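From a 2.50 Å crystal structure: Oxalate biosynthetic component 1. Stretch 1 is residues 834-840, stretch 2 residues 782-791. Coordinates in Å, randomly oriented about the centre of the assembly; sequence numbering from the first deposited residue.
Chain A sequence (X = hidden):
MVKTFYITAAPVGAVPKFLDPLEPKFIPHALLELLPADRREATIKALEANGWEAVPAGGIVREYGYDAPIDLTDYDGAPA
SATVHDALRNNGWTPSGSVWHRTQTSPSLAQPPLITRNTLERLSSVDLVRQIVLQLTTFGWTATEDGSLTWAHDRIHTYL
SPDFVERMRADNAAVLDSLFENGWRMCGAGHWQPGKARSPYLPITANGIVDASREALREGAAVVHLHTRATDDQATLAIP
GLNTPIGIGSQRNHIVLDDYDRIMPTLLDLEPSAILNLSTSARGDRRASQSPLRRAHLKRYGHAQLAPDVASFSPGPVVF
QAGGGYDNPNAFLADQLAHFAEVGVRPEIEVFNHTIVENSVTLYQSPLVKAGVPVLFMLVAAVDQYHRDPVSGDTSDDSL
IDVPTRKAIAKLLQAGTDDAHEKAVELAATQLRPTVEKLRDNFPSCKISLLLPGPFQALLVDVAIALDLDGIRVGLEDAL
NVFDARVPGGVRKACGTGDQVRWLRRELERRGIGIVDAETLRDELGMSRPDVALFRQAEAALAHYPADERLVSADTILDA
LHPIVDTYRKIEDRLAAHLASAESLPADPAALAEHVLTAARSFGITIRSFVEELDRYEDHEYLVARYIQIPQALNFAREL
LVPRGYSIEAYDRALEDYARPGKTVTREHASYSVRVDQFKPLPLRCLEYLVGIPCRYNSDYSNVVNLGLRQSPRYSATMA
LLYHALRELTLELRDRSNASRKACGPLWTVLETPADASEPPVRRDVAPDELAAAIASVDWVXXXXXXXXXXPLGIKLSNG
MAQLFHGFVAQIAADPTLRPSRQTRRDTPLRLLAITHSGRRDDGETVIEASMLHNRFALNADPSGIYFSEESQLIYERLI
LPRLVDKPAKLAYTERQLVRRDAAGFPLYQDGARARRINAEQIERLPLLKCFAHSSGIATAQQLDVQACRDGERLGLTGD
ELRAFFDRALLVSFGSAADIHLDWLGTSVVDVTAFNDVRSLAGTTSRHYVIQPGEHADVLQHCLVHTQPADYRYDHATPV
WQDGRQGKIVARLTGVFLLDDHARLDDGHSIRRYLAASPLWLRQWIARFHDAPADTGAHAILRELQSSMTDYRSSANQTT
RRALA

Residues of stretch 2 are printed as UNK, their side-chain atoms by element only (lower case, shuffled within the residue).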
# COMPACT_ATOMS: atom_id res chain seq x y z
N ALA A 834 -1.39 -38.38 -5.93
CA ALA A 834 -1.42 -37.47 -4.80
C ALA A 834 -0.81 -38.11 -3.56
O ALA A 834 -1.08 -39.27 -3.25
CB ALA A 834 -2.85 -37.03 -4.51
N ILE A 835 -0.00 -37.34 -2.84
CA ILE A 835 0.66 -37.83 -1.64
C ILE A 835 0.13 -37.13 -0.39
O ILE A 835 -0.04 -35.91 -0.37
CB ILE A 835 2.19 -37.65 -1.72
CG1 ILE A 835 2.71 -38.15 -3.06
CG2 ILE A 835 2.87 -38.36 -0.56
CD1 ILE A 835 4.21 -37.97 -3.24
N THR A 836 -0.14 -37.91 0.65
CA THR A 836 -0.59 -37.38 1.93
C THR A 836 0.50 -37.59 2.98
O THR A 836 1.08 -38.67 3.05
CB THR A 836 -1.90 -38.05 2.39
OG1 THR A 836 -2.91 -37.88 1.39
CG2 THR A 836 -2.38 -37.46 3.70
N HIS A 837 0.78 -36.57 3.78
CA HIS A 837 1.80 -36.67 4.81
C HIS A 837 1.46 -37.71 5.87
O HIS A 837 0.31 -38.14 6.00
CB HIS A 837 2.02 -35.32 5.49
CG HIS A 837 3.12 -34.50 4.89
ND1 HIS A 837 4.39 -35.00 4.69
CD2 HIS A 837 3.14 -33.22 4.45
CE1 HIS A 837 5.15 -34.06 4.15
NE2 HIS A 837 4.41 -32.97 3.99
N SER A 838 2.47 -38.13 6.63
CA SER A 838 2.25 -39.00 7.78
C SER A 838 1.62 -38.20 8.91
O SER A 838 1.99 -37.05 9.15
CB SER A 838 3.57 -39.63 8.23
OG SER A 838 3.40 -40.34 9.45
N GLY A 839 0.67 -38.82 9.61
CA GLY A 839 -0.03 -38.15 10.69
C GLY A 839 0.62 -38.36 12.04
O GLY A 839 0.35 -37.63 13.00
N ARG A 840 1.49 -39.37 12.12
CA ARG A 840 2.18 -39.70 13.36
C ARG A 840 3.68 -39.84 13.12
O ARG A 840 4.11 -40.07 11.99
CB ARG A 840 1.63 -40.99 13.97
CG ARG A 840 0.13 -40.97 14.22
CD ARG A 840 -0.21 -40.37 15.58
NE ARG A 840 0.10 -41.28 16.68
CZ ARG A 840 -0.81 -42.02 17.31
NH1 ARG A 840 -2.08 -41.96 16.95
NH2 ARG A 840 -0.44 -42.83 18.30
N UNK A 782 1.59 -35.18 -7.15
CA UNK A 782 1.23 -34.04 -6.34
C UNK A 782 1.76 -34.19 -4.91
O UNK A 782 1.33 -35.08 -4.17
c UNK A 782 -0.30 -33.83 -6.29
c UNK A 782 -0.84 -33.61 -7.69
c UNK A 782 -0.65 -32.66 -5.39
N UNK A 783 2.69 -33.33 -4.55
CA UNK A 783 3.28 -33.34 -3.21
C UNK A 783 2.29 -32.82 -2.18
O UNK A 783 1.40 -32.03 -2.51
c UNK A 783 4.57 -32.51 -3.19
c UNK A 783 5.70 -33.02 -4.07
c UNK A 783 6.87 -32.05 -4.06
c UNK A 783 6.15 -34.40 -3.62
N UNK A 784 2.43 -33.26 -0.92
CA UNK A 784 1.50 -32.81 0.13
C UNK A 784 1.78 -31.38 0.60
O UNK A 784 2.93 -30.94 0.58
c UNK A 784 1.75 -33.80 1.26
c UNK A 784 3.16 -34.21 1.08
c UNK A 784 3.40 -34.24 -0.41
N UNK A 785 0.73 -30.68 1.00
CA UNK A 785 0.89 -29.38 1.64
C UNK A 785 0.88 -29.56 3.15
O UNK A 785 1.02 -30.67 3.65
c UNK A 785 -0.21 -28.41 1.19
o UNK A 785 -1.50 -28.93 1.48
N UNK A 786 0.70 -28.46 3.88
CA UNK A 786 0.73 -28.50 5.33
C UNK A 786 -0.46 -29.22 5.99
O UNK A 786 -0.26 -30.04 6.88
o UNK A 786 2.02 -26.44 5.41
c UNK A 786 0.84 -27.07 5.92
c UNK A 786 0.91 -27.12 7.43
N UNK A 787 -1.71 -28.92 5.56
CA UNK A 787 -2.81 -29.55 6.30
C UNK A 787 -3.12 -30.98 5.86
O UNK A 787 -3.95 -31.64 6.49
c UNK A 787 -2.22 -27.98 4.54
c UNK A 787 -3.99 -28.64 5.99
c UNK A 787 -3.71 -28.14 4.62
N UNK A 788 -2.47 -31.46 4.81
CA UNK A 788 -2.78 -32.78 4.26
C UNK A 788 -2.02 -33.90 4.98
O UNK A 788 -1.10 -34.50 4.42
o UNK A 788 -1.05 -32.66 2.55
c UNK A 788 -2.46 -32.85 2.76
c UNK A 788 -3.23 -31.78 2.00
N UNK A 789 -2.43 -34.19 6.21
CA UNK A 789 -1.83 -35.28 6.98
C UNK A 789 -2.74 -36.51 7.00
O UNK A 789 -3.88 -36.46 6.55
c UNK A 789 -0.33 -33.91 8.46
o UNK A 789 -2.66 -34.17 8.97
c UNK A 789 -1.53 -34.85 8.43
N UNK A 790 -2.22 -37.62 7.53
CA UNK A 790 -2.93 -38.89 7.49
C UNK A 790 -4.02 -39.00 8.55
O UNK A 790 -3.82 -39.63 9.59
c UNK A 790 -1.94 -40.05 7.65
n UNK A 790 -1.62 -42.31 6.85
c UNK A 790 -2.50 -41.38 7.18
o UNK A 790 -3.72 -41.57 7.12
N UNK A 791 -5.17 -38.40 8.27
CA UNK A 791 -6.34 -38.47 9.15
C UNK A 791 -7.56 -37.97 8.37
O UNK A 791 -7.39 -37.27 7.37
o UNK A 791 -6.93 -32.06 10.11
c UNK A 791 -7.54 -34.19 10.98
c UNK A 791 -5.70 -34.00 9.47
c UNK A 791 -7.34 -35.56 11.05
c UNK A 791 -6.72 -33.42 10.19
c UNK A 791 -6.32 -36.17 10.33
c UNK A 791 -6.09 -37.66 10.44
c UNK A 791 -5.50 -35.37 9.55

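Position 782 carries three side-chain carbons, the first bearing the other two. It pairs in parallel register with Ala-834, and its CB lies 4.5 Å from CB of Ala-834 on the same face of the sheet. A fork at CB without heteroatoms is Val-782, and a beta-branched side chain suits an extended backbone. The O of Val-782 accepts a hydrogen bond from N of Ile-835, at 2.9 Å.

Position 783 has four carbons, forked at the second. Its CA-to-CB bond points away from stretch 1, yet one terminal carbon comes within 4.1 Å of CD1 of Ile-835. This is Leu-783, whose aliphatic chain suits a buried apolar contact.

At position 784 three carbons close a ring onto the backbone N. The CA-to-CB bond points toward stretch 1; the ring carbon bonded to N lies 3.8 Å from CB of Ile-835, while the middle carbon sits 3.5 Å from the centroid of the His-837 ring, 14° off its normal. The residue is Pro-784, and the CH-pi contact suits proline, whose compact ring can set the CH group of CG over an aromatic face. Its ring carbons supply apolar surface, and its N has no hydrogen to donate.

Position 785 has one carbon and then one oxygen. Its CA-to-CB bond points away, but its backbone O approaches CD2 of His-837 to 3.4 Å, at the edge of the imidazole. This is Ser-785, a small residue easily accommodated in a buried bend.

Position 786 has a carbon bearing one oxygen and one carbon, and position 787 three carbons closed onto N; neither side chain comes near stretch 1. They are Thr-786, whose OG1 is hydrogen-bonded elsewhere in the structure, and Pro-787, whose ring restrains phi, here -82°, as the chain bends.

Position 788 again shows a carbon bearing one oxygen and one carbon. Its backbone O accepts a hydrogen bond from N of His-837 at 2.9 Å. This is Thr-788, and its OG1 donates to O of Ser-785 at 3.1 Å, tying the bend together.

Position 789 has the same branched pattern, set sideways, with its terminal carbon 4.0 Å from CB of His-837. It is Thr-789, whose methyl suits this modest apolar contact.

Position 790 has two carbons, the second bearing one oxygen and one nitrogen. Its CB lies 3.5 Å from N of Gly-839. The amide identifies Asn-790, whose ND2 is satisfied elsewhere in the structure.

Position 791 has one carbon and then a six-carbon ring bearing an oxygen, without contact to stretch 1. It is Tyr-791, at the N-cap position of a helix, its large ring buried away from this contact.

The contact works by two backbone hydrogen bonds, from N of Ile-835 and N of His-837, that bracket the bend of stretch 2. Between these anchors, Pro-784 packs against Ile-835 and the face of His-837. Beyond the second, Gly-839 leaves room for Asn-790: an ideal CB on Gly-839 would fall 2.8 Å from O of Asn-790, a clash.

Stretch 2 (782-791) VLPSTPTTNY
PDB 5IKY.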